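Side-chain contacts in uncharacterized conserved protein YndB, AHSA1/START domain (Micromonospora chersina, PDB 6V04), which is of unknown biochemical function but belongs to the START/Bet v1-like group and is involved in dynemicin biosynthesis, possibly as a cyclase or aromatase: residues A[243-246]-A[247-250]; A[257-260]-A[261-265]; A[20-23]-A[24-28]; A[270-273]-A[274-277]. All coordinates share one frame; numbering follows the deposited sequence.

Overall arrangement
The chain carries two seven-stranded antiparallel sheets of the same strand order, each followed by a long helix, 116-139 and 252-277, so the later half appears to resemble the earlier START/Bet v1-like one. Contact 3 comes first, where strand 14-20 passes into helix 24-32. Contacts 1, 2 and 4 follow in that order, from the entry of helix 252-277 to its far end: contact 1 in the loop leaving strand 236-243, contacts 2 and 4 on the helix, their centres about 19 Å apart. Contacts 1 and 2 touch, Trp245 packing on Leu258 and Phe262, which joins the loop to the helix it introduces. Contact 3 stands about 43 Å, centre to centre, from contact 4, on the opposite side of the chain's centre.

Contact 1: residues A[243-246]-A[247-250]; sequences QGWH and RLGL
Trp245 and Leu248 lie side by side and point the same way, Leu248 CD1 resting 4.0 Å from Trp245 CE3 at an oblique approach to the indole. Leu248 also leans over the turn itself: its CG sits 3.4 Å from Trp245 O, with Gly244 O close by. Cut back to alanine, Leu248 would probably leave a gap beside the Trp245 ring and uncover the carbonyls of the turn.

Arg247 comes back over the chain on another course. In the conformer given here its first torsion sets CG between the backbone N and the carbonyl carbon (chi1 50°), and from there the extended chain runs to NE, laying one face of the guanidinium over Gly244, whose CA stands 3.5 Å from Arg247 CZ. The backbone angles of Gly244 by themselves call for glycine. The turn is closed by Arg247 N bonding to Gly244 O at 3.0 Å. In the same conformer Arg247 NH2 reaches Val222 O, while Trp245 NE1 bonds to His242 O.

The loop links strand 236-243 to helix 252-277, with Trp245 and Leu248 packing on Leu258 of that helix and on Thr223 of strand 223-230.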
loop_
_atom_site.group_PDB
_atom_site.type_symbol
_atom_site.label_atom_id
_atom_site.label_comp_id
_atom_site.label_asym_id
_atom_site.label_seq_id
_atom_site.Cartn_x
_atom_site.Cartn_y
_atom_site.Cartn_z
ATOM N N GLN A 243 0.739 12.209 -3.508
ATOM C CA GLN A 243 0.076 12.844 -2.376
ATOM C C GLN A 243 -0.803 14.006 -2.826
ATOM O O GLN A 243 -0.629 14.560 -3.916
ATOM C CB GLN A 243 1.096 13.370 -1.364
ATOM C CG GLN A 243 1.928 12.276 -0.708
ATOM C CD GLN A 243 2.950 12.823 0.269
ATOM O OE1 GLN A 243 3.427 13.943 0.123
ATOM N NE2 GLN A 243 3.295 12.026 1.270
ATOM N N GLY A 244 -1.704 14.413 -1.937
ATOM C CA GLY A 244 -2.499 15.620 -2.126
ATOM C C GLY A 244 -3.993 15.406 -2.226
ATOM O O GLY A 244 -4.742 16.398 -2.198
ATOM N N TRP A 245 -4.450 14.154 -2.297
ATOM C CA TRP A 245 -5.847 13.843 -2.608
ATOM C C TRP A 245 -6.798 14.436 -1.584
ATOM O O TRP A 245 -7.914 14.862 -1.930
ATOM C CB TRP A 245 -6.023 12.321 -2.676
ATOM C CG TRP A 245 -5.010 11.750 -3.593
ATOM C CD1 TRP A 245 -3.868 11.083 -3.244
ATOM C CD2 TRP A 245 -4.988 11.876 -5.009
ATOM N NE1 TRP A 245 -3.145 10.776 -4.376
ATOM C CE2 TRP A 245 -3.822 11.246 -5.473
ATOM C CE3 TRP A 245 -5.863 12.453 -5.946
ATOM C CZ2 TRP A 245 -3.489 11.194 -6.825
ATOM C CZ3 TRP A 245 -5.533 12.392 -7.282
ATOM C CH2 TRP A 245 -4.375 11.761 -7.717
ATOM N N HIS A 246 -6.388 14.467 -0.330
ATOM C CA HIS A 246 -7.222 14.975 0.755
ATOM C C HIS A 246 -7.260 16.499 0.843
ATOM O O HIS A 246 -8.016 17.032 1.665
ATOM C CB HIS A 246 -6.711 14.418 2.082
ATOM C CG HIS A 246 -5.336 14.892 2.432
ATOM N ND1 HIS A 246 -4.244 14.670 1.619
ATOM C CD2 HIS A 246 -4.882 15.599 3.489
ATOM C CE1 HIS A 246 -3.177 15.220 2.167
ATOM N NE2 HIS A 246 -3.536 15.790 3.302
ATOM N N ARG A 247 -6.452 17.218 0.066
ATOM C CA ARG A 247 -6.429 18.676 0.132
ATOM C C ARG A 247 -6.863 19.311 -1.186
ATOM O O ARG A 247 -6.487 20.447 -1.476
ATOM C CB ARG A 247 -5.042 19.182 0.540
ATOM C CG ARG A 247 -3.885 18.601 -0.245
ATOM C CD ARG A 247 -2.590 19.314 0.125
ATOM N NE ARG A 247 -1.405 18.586 -0.311
ATOM C CZ ARG A 247 -0.895 18.623 -1.539
ATOM N NH1 ARG A 247 0.192 17.917 -1.824
ATOM N NH2 ARG A 247 -1.471 19.353 -2.482
ATOM N N LEU A 248 -7.641 18.590 -1.987
ATOM C CA LEU A 248 -8.103 19.093 -3.273
ATOM C C LEU A 248 -9.289 20.036 -3.173
ATOM O O LEU A 248 -9.584 20.711 -4.158
ATOM C CB LEU A 248 -8.469 17.914 -4.176
ATOM C CG LEU A 248 -7.309 16.992 -4.571
ATOM C CD1 LEU A 248 -7.832 15.840 -5.403
ATOM C CD2 LEU A 248 -6.241 17.748 -5.320
ATOM N N GLY A 249 -9.966 20.112 -2.029
ATOM C CA GLY A 249 -11.119 20.988 -1.935
ATOM C C GLY A 249 -12.287 20.539 -2.775
ATOM O O GLY A 249 -13.100 21.375 -3.200
ATOM N N LEU A 250 -12.396 19.244 -3.030
ATOM C CA LEU A 250 -13.493 18.650 -3.774
ATOM C C LEU A 250 -14.371 17.857 -2.808
ATOM O O LEU A 250 -14.072 17.725 -1.609
ATOM C CB LEU A 250 -12.955 17.776 -4.913
ATOM C CG LEU A 250 -12.164 18.505 -6.000
ATOM C CD1 LEU A 250 -11.546 17.516 -6.947
ATOM C CD2 LEU A 250 -13.068 19.460 -6.755
#

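Contact 2: residues A[257-260]-A[261-265]; sequences TLRH and RFAAT
Four backbone bonds tie residues 257-260 to the next turn, from Arg261 N to Thr257 O through to Ala264 N and His260 O; the shortest joins Ala263 N to Arg259 O at 2.8 Å.

The apolar packing is carried by Leu258 and Phe262, which lie side by side with Leu258 CD2 4.1 Å from Phe262 CE1. The ring turns its edge to the backbone, Phe262 CD1 standing 3.2 Å from Leu258 O near the plane of the ring. Helix 252-277, the last of the chain, lies against the antiparallel sheet, as the long helix does in START/Bet v1-like folds, and Phe262 accordingly touches Ile151 of strand 151-157 and meets Phe197 edge-to-face.

The charged chains leave by other sides. Arg261 crosses Thr257 obliquely, its CD 3.9 Å from Thr257 CG2, then bends at chi3 (64°) to carry NE to a salt bridge with Asp190 and NH2 to Pro194 O. A leucine in place of Arg261 would probably leave Asp190 without this charged mate and Pro194 O without its donor. Arg259 bends at chi2 (-87°), and its NH1 passes 3.5 Å from Ala263 CB on the way to a salt bridge with Asp62, while NE and NH2 bond to Arg148 O and Glu150 O.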
loop_
_atom_site.group_PDB
_atom_site.type_symbol
_atom_site.label_atom_id
_atom_site.label_comp_id
_atom_site.label_asym_id
_atom_site.label_seq_id
_atom_site.Cartn_x
_atom_site.Cartn_y
_atom_site.Cartn_z
ATOM N N THR A 257 -12.639 8.857 -5.260
ATOM C CA THR A 257 -12.637 8.221 -6.567
ATOM C C THR A 257 -11.336 8.501 -7.311
ATOM O O THR A 257 -10.754 7.598 -7.926
ATOM C CB THR A 257 -13.859 8.703 -7.357
ATOM O OG1 THR A 257 -15.049 8.283 -6.684
ATOM C CG2 THR A 257 -13.866 8.129 -8.753
ATOM N N LEU A 258 -10.857 9.746 -7.262
ATOM C CA LEU A 258 -9.572 10.057 -7.871
ATOM C C LEU A 258 -8.462 9.225 -7.245
ATOM O O LEU A 258 -7.640 8.652 -7.960
ATOM C CB LEU A 258 -9.263 11.542 -7.730
ATOM C CG LEU A 258 -10.048 12.453 -8.673
ATOM C CD1 LEU A 258 -10.048 13.870 -8.137
ATOM C CD2 LEU A 258 -9.487 12.407 -10.094
ATOM N N ARG A 259 -8.406 9.171 -5.912
ATOM C CA ARG A 259 -7.349 8.412 -5.242
ATOM C C ARG A 259 -7.380 6.953 -5.676
ATOM O O ARG A 259 -6.342 6.371 -6.018
ATOM C CB ARG A 259 -7.505 8.540 -3.728
ATOM C CG ARG A 259 -6.376 7.909 -2.930
ATOM C CD ARG A 259 -6.579 6.443 -2.628
ATOM N NE ARG A 259 -5.475 6.023 -1.757
ATOM C CZ ARG A 259 -4.906 4.830 -1.748
ATOM N NH1 ARG A 259 -5.302 3.840 -2.520
ATOM N NH2 ARG A 259 -3.873 4.626 -0.928
ATOM N N HIS A 260 -8.570 6.355 -5.695
ATOM C CA HIS A 260 -8.727 4.964 -6.101
ATOM C C HIS A 260 -8.271 4.750 -7.546
ATOM O O HIS A 260 -7.520 3.810 -7.844
ATOM C CB HIS A 260 -10.191 4.570 -5.894
ATOM C CG HIS A 260 -10.454 3.100 -5.916
ATOM N ND1 HIS A 260 -11.414 2.516 -5.121
ATOM C CD2 HIS A 260 -9.897 2.097 -6.637
ATOM C CE1 HIS A 260 -11.450 1.217 -5.361
ATOM N NE2 HIS A 260 -10.544 0.939 -6.280
ATOM N N ARG A 261 -8.701 5.619 -8.458
ATOM C CA ARG A 261 -8.337 5.451 -9.861
ATOM C C ARG A 261 -6.841 5.620 -10.075
ATOM O O ARG A 261 -6.228 4.875 -10.852
ATOM C CB ARG A 261 -9.100 6.447 -10.722
ATOM C CG ARG A 261 -10.610 6.239 -10.730
ATOM C CD ARG A 261 -11.304 7.339 -11.519
ATOM N NE ARG A 261 -10.920 7.291 -12.930
ATOM C CZ ARG A 261 -10.651 8.344 -13.695
ATOM N NH1 ARG A 261 -10.730 9.584 -13.222
ATOM N NH2 ARG A 261 -10.325 8.154 -14.962
ATOM N N PHE A 262 -6.240 6.619 -9.430
ATOM C CA PHE A 262 -4.799 6.787 -9.554
ATOM C C PHE A 262 -4.048 5.638 -8.899
ATOM O O PHE A 262 -2.993 5.236 -9.402
ATOM C CB PHE A 262 -4.375 8.130 -8.964
ATOM C CG PHE A 262 -4.489 9.283 -9.928
ATOM C CD1 PHE A 262 -5.704 9.912 -10.145
ATOM C CD2 PHE A 262 -3.381 9.754 -10.607
ATOM C CE1 PHE A 262 -5.803 10.985 -11.017
ATOM C CE2 PHE A 262 -3.474 10.831 -11.474
ATOM C CZ PHE A 262 -4.687 11.446 -11.686
ATOM N N ALA A 263 -4.569 5.066 -7.807
ATOM C CA ALA A 263 -3.887 3.913 -7.210
ATOM C C ALA A 263 -3.837 2.740 -8.181
ATOM O O ALA A 263 -2.816 2.042 -8.283
ATOM C CB ALA A 263 -4.579 3.505 -5.909
ATOM N N ALA A 264 -4.935 2.491 -8.891
ATOM C CA ALA A 264 -4.942 1.415 -9.871
ATOM C C ALA A 264 -3.978 1.720 -11.006
ATOM O O ALA A 264 -3.338 0.811 -11.554
ATOM C CB ALA A 264 -6.358 1.225 -10.403
ATOM N N THR A 265 -3.869 2.996 -11.378
ATOM C CA THR A 265 -2.941 3.388 -12.434
ATOM C C THR A 265 -1.505 3.133 -12.006
ATOM O O THR A 265 -0.701 2.596 -12.780
ATOM C CB THR A 265 -3.152 4.855 -12.789
ATOM O OG1 THR A 265 -4.454 5.000 -13.362
ATOM C CG2 THR A 265 -2.144 5.345 -13.805
#

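Contact 3: residues A[20-23]-A[24-28]; sequences VPAP and VDEVW
Glu26 sends CG anti to its own backbone N (chi1 -178°) and stays extended beyond it, which carries the carboxylate back over the residues that precede the helix. Val27 has CG1 in that same anti position (chi1 180°), leaving CG2 as the branch turned toward residues 20-23.

The Glu26 chain passes at a slant by the Pro23 ring: OE2 comes 3.4 Å from Pro23 CD and 3.7 Å from Ala22 CB, while Glu26 CB faces Pro23 CG. These are contacts with carbon, so the carboxylate lies along the apolar rim of the proline and the alanine methyl. Val27 CG2 fits among several groups, 3.8 Å from Val20 CG2, 3.9 Å from Ala22 CB and 3.4 Å from Pro23 O.

Pro23 holds the N-cap position of helix 24-32, and its carbonyl opens the first turn by accepting Val27 N at 3.1 Å, nearly straight (168°). Just before it, Pro21 centres an inverse gamma turn that swings the chain off strand 14-20.

Outside the pair, Ala22 O accepts Thr103 OG1 from strand 103-110. Leu137 of helix 116-139 touches Val20, Glu26 and Val27, and Leu96 of strand 90-98 packs on Val24 and Val27.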
loop_
_atom_site.group_PDB
_atom_site.type_symbol
_atom_site.label_atom_id
_atom_site.label_comp_id
_atom_site.label_asym_id
_atom_site.label_seq_id
_atom_site.Cartn_x
_atom_site.Cartn_y
_atom_site.Cartn_z
ATOM N N VAL A 20 -5.273 -5.297 24.901
ATOM C CA VAL A 20 -6.694 -4.949 24.970
ATOM C C VAL A 20 -7.369 -5.710 26.105
ATOM O O VAL A 20 -6.986 -6.849 26.411
ATOM C CB VAL A 20 -7.413 -5.228 23.641
ATOM C CG1 VAL A 20 -6.877 -4.331 22.525
ATOM C CG2 VAL A 20 -7.312 -6.694 23.267
ATOM N N PRO A 21 -8.366 -5.128 26.755
ATOM C CA PRO A 21 -9.052 -5.831 27.842
ATOM C C PRO A 21 -10.168 -6.723 27.335
ATOM O O PRO A 21 -11.282 -6.696 27.867
ATOM C CB PRO A 21 -9.599 -4.681 28.696
ATOM C CG PRO A 21 -9.875 -3.610 27.703
ATOM C CD PRO A 21 -8.835 -3.740 26.615
ATOM N N ALA A 22 -9.892 -7.492 26.289
ATOM C CA ALA A 22 -10.794 -8.517 25.803
ATOM C C ALA A 22 -10.126 -9.879 25.931
ATOM O O ALA A 22 -8.898 -9.981 25.834
ATOM C CB ALA A 22 -11.188 -8.281 24.340
ATOM N N PRO A 23 -10.896 -10.938 26.168
ATOM C CA PRO A 23 -10.298 -12.270 26.280
ATOM C C PRO A 23 -9.785 -12.772 24.940
ATOM O O PRO A 23 -10.187 -12.305 23.871
ATOM C CB PRO A 23 -11.451 -13.136 26.799
ATOM C CG PRO A 23 -12.674 -12.441 26.349
ATOM C CD PRO A 23 -12.355 -10.972 26.367
ATOM N N VAL A 24 -8.880 -13.754 25.017
ATOM C CA VAL A 24 -8.185 -14.227 23.820
ATOM C C VAL A 24 -9.180 -14.739 22.786
ATOM O O VAL A 24 -8.989 -14.557 21.580
ATOM C CB VAL A 24 -7.154 -15.308 24.193
ATOM C CG1 VAL A 24 -6.639 -16.022 22.948
ATOM C CG2 VAL A 24 -5.998 -14.690 24.951
ATOM N N ASP A 25 -10.241 -15.406 23.239
ATOM C CA ASP A 25 -11.196 -15.972 22.297
ATOM C C ASP A 25 -11.889 -14.875 21.497
ATOM O O ASP A 25 -12.092 -15.013 20.283
ATOM C CB ASP A 25 -12.213 -16.830 23.050
ATOM C CG ASP A 25 -13.041 -17.703 22.129
ATOM O OD1 ASP A 25 -13.897 -17.159 21.400
ATOM O OD2 ASP A 25 -12.824 -18.934 22.124
ATOM N N GLU A 26 -12.228 -13.762 22.152
ATOM C CA GLU A 26 -12.869 -12.654 21.450
ATOM C C GLU A 26 -11.913 -12.005 20.457
ATOM O O GLU A 26 -12.291 -11.716 19.313
ATOM C CB GLU A 26 -13.376 -11.625 22.460
ATOM C CG GLU A 26 -14.096 -10.446 21.830
ATOM C CD GLU A 26 -14.600 -9.439 22.848
ATOM O OE1 GLU A 26 -15.040 -8.341 22.432
ATOM O OE2 GLU A 26 -14.559 -9.749 24.059
ATOM N N VAL A 27 -10.661 -11.784 20.868
ATOM C CA VAL A 27 -9.688 -11.190 19.961
ATOM C C VAL A 27 -9.458 -12.102 18.766
ATOM O O VAL A 27 -9.345 -11.638 17.627
ATOM C CB VAL A 27 -8.368 -10.893 20.697
ATOM C CG1 VAL A 27 -7.351 -10.278 19.738
ATOM C CG2 VAL A 27 -8.607 -9.987 21.900
ATOM N N TRP A 28 -9.358 -13.411 19.009
ATOM C CA TRP A 28 -9.140 -14.350 17.913
ATOM C C TRP A 28 -10.252 -14.260 16.872
ATOM O O TRP A 28 -9.984 -14.260 15.664
ATOM C CB TRP A 28 -9.038 -15.775 18.447
ATOM C CG TRP A 28 -8.816 -16.753 17.349
ATOM C CD1 TRP A 28 -9.709 -17.656 16.860
ATOM C CD2 TRP A 28 -7.619 -16.914 16.580
ATOM N NE1 TRP A 28 -9.143 -18.377 15.835
ATOM C CE2 TRP A 28 -7.860 -17.941 15.643
ATOM C CE3 TRP A 28 -6.362 -16.301 16.601
ATOM C CZ2 TRP A 28 -6.889 -18.371 14.741
ATOM C CZ3 TRP A 28 -5.401 -16.727 15.695
ATOM C CH2 TRP A 28 -5.672 -17.752 14.782
#

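Contact 4: residues A[270-273]-A[274-277]; sequences LSLA and EECA
Along the helix through residues 270-276, and on to Ala277 N, each amide from Glu274 onward bonds to the carbonyl four residues back, with Cys276 N to Leu272 O the shortest at 2.8 Å.

On one side Leu272 and Glu275 cross at about a right angle. Leu272 swings CG opposite the backbone N (chi1 -177°), and its CD1 then meets Glu275 OE2 at 3.8 Å, a methyl against a carboxylate oxygen. Cys276 SG lies 4.4 Å from Leu272 CD1, a loose apolar contact.

Glu274 takes a different path, and a water links it to the backbone. The water donates to Ser271 O at 2.7 Å and to Glu274 OE1 at 3.0 Å, bridging the carboxylate to a carbonyl that also accepts Glu275 N. In the conformer given here, Ser271 OG turns back to bond Thr267 O, one turn earlier.

Other faces meet the strands beside the helix. Leu270 and Ala273 pack on Leu238 of strand 236-243, and Ala277 touches Leu157 of strand 151-157; Ala273 also meets Trp173. This is the far end of a long helix packed on an antiparallel sheet, as in the START/Bet v1-like fold, with Leu270 and Ala273 on the sheet and Glu275 exposed.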
loop_
_atom_site.group_PDB
_atom_site.type_symbol
_atom_site.label_atom_id
_atom_site.label_comp_id
_atom_site.label_asym_id
_atom_site.label_seq_id
_atom_site.Cartn_x
_atom_site.Cartn_y
_atom_site.Cartn_z
ATOM N N LEU A 270 3.741 0.143 -11.969
ATOM C CA LEU A 270 4.769 -0.656 -11.306
ATOM C C LEU A 270 4.887 -2.022 -11.961
ATOM O O LEU A 270 5.995 -2.541 -12.139
ATOM C CB LEU A 270 4.443 -0.784 -9.819
ATOM C CG LEU A 270 4.535 0.519 -9.016
ATOM C CD1 LEU A 270 3.983 0.325 -7.630
ATOM C CD2 LEU A 270 5.968 1.072 -8.950
ATOM N N SER A 271 3.754 -2.635 -12.312
ATOM C CA SER A 271 3.802 -3.926 -12.992
ATOM C C SER A 271 4.512 -3.807 -14.329
ATOM O O SER A 271 5.324 -4.667 -14.694
ATOM C CB SER A 271 2.391 -4.474 -13.194
ATOM O OG SER A 271 1.782 -4.774 -11.956
ATOM N N LEU A 272 4.219 -2.744 -15.073
ATOM C CA LEU A 272 4.838 -2.569 -16.380
ATOM C C LEU A 272 6.335 -2.343 -16.244
ATOM O O LEU A 272 7.125 -2.872 -17.035
ATOM C CB LEU A 272 4.159 -1.409 -17.104
ATOM C CG LEU A 272 4.612 -1.094 -18.521
ATOM C CD1 LEU A 272 4.556 -2.338 -19.403
ATOM C CD2 LEU A 272 3.728 0.006 -19.072
ATOM N N ALA A 273 6.752 -1.573 -15.239
ATOM C CA ALA A 273 8.183 -1.410 -15.000
ATOM C C ALA A 273 8.851 -2.756 -14.756
ATOM O O ALA A 273 9.961 -3.000 -15.246
ATOM C CB ALA A 273 8.431 -0.473 -13.820
ATOM N N GLU A 274 8.194 -3.638 -13.999
ATOM C CA GLU A 274 8.761 -4.963 -13.753
ATOM C C GLU A 274 8.921 -5.732 -15.058
ATOM O O GLU A 274 9.931 -6.420 -15.266
ATOM C CB GLU A 274 7.876 -5.731 -12.772
ATOM C CG GLU A 274 8.319 -7.172 -12.481
ATOM C CD GLU A 274 7.527 -7.803 -11.352
ATOM O OE1 GLU A 274 6.326 -7.488 -11.217
ATOM O OE2 GLU A 274 8.107 -8.611 -10.597
ATOM N N GLU A 275 7.932 -5.632 -15.947
ATOM C CA GLU A 275 8.022 -6.298 -17.241
ATOM C C GLU A 275 9.153 -5.716 -18.079
ATOM O O GLU A 275 9.907 -6.464 -18.716
ATOM C CB GLU A 275 6.691 -6.182 -17.981
ATOM C CG GLU A 275 5.627 -7.149 -17.477
ATOM C CD GLU A 275 4.233 -6.812 -17.974
ATOM O OE1 GLU A 275 3.252 -7.289 -17.363
ATOM O OE2 GLU A 275 4.117 -6.068 -18.970
ATOM N N CYS A 276 9.284 -4.388 -18.094
ATOM C CA CYS A 276 10.370 -3.762 -18.843
ATOM C C CYS A 276 11.726 -4.213 -18.329
ATOM O O CYS A 276 12.651 -4.445 -19.116
ATOM C CB CYS A 276 10.279 -2.246 -18.752
ATOM S SG CYS A 276 8.875 -1.552 -19.617
ATOM N N ALA A 277 11.868 -4.327 -17.010
ATOM C CA ALA A 277 13.159 -4.677 -16.430
ATOM C C ALA A 277 13.520 -6.135 -16.663
ATOM O O ALA A 277 14.691 -6.499 -16.513
ATOM C CB ALA A 277 13.154 -4.358 -14.938
HETATM O O HOH W 1 4.963 -7.224 -13.869
#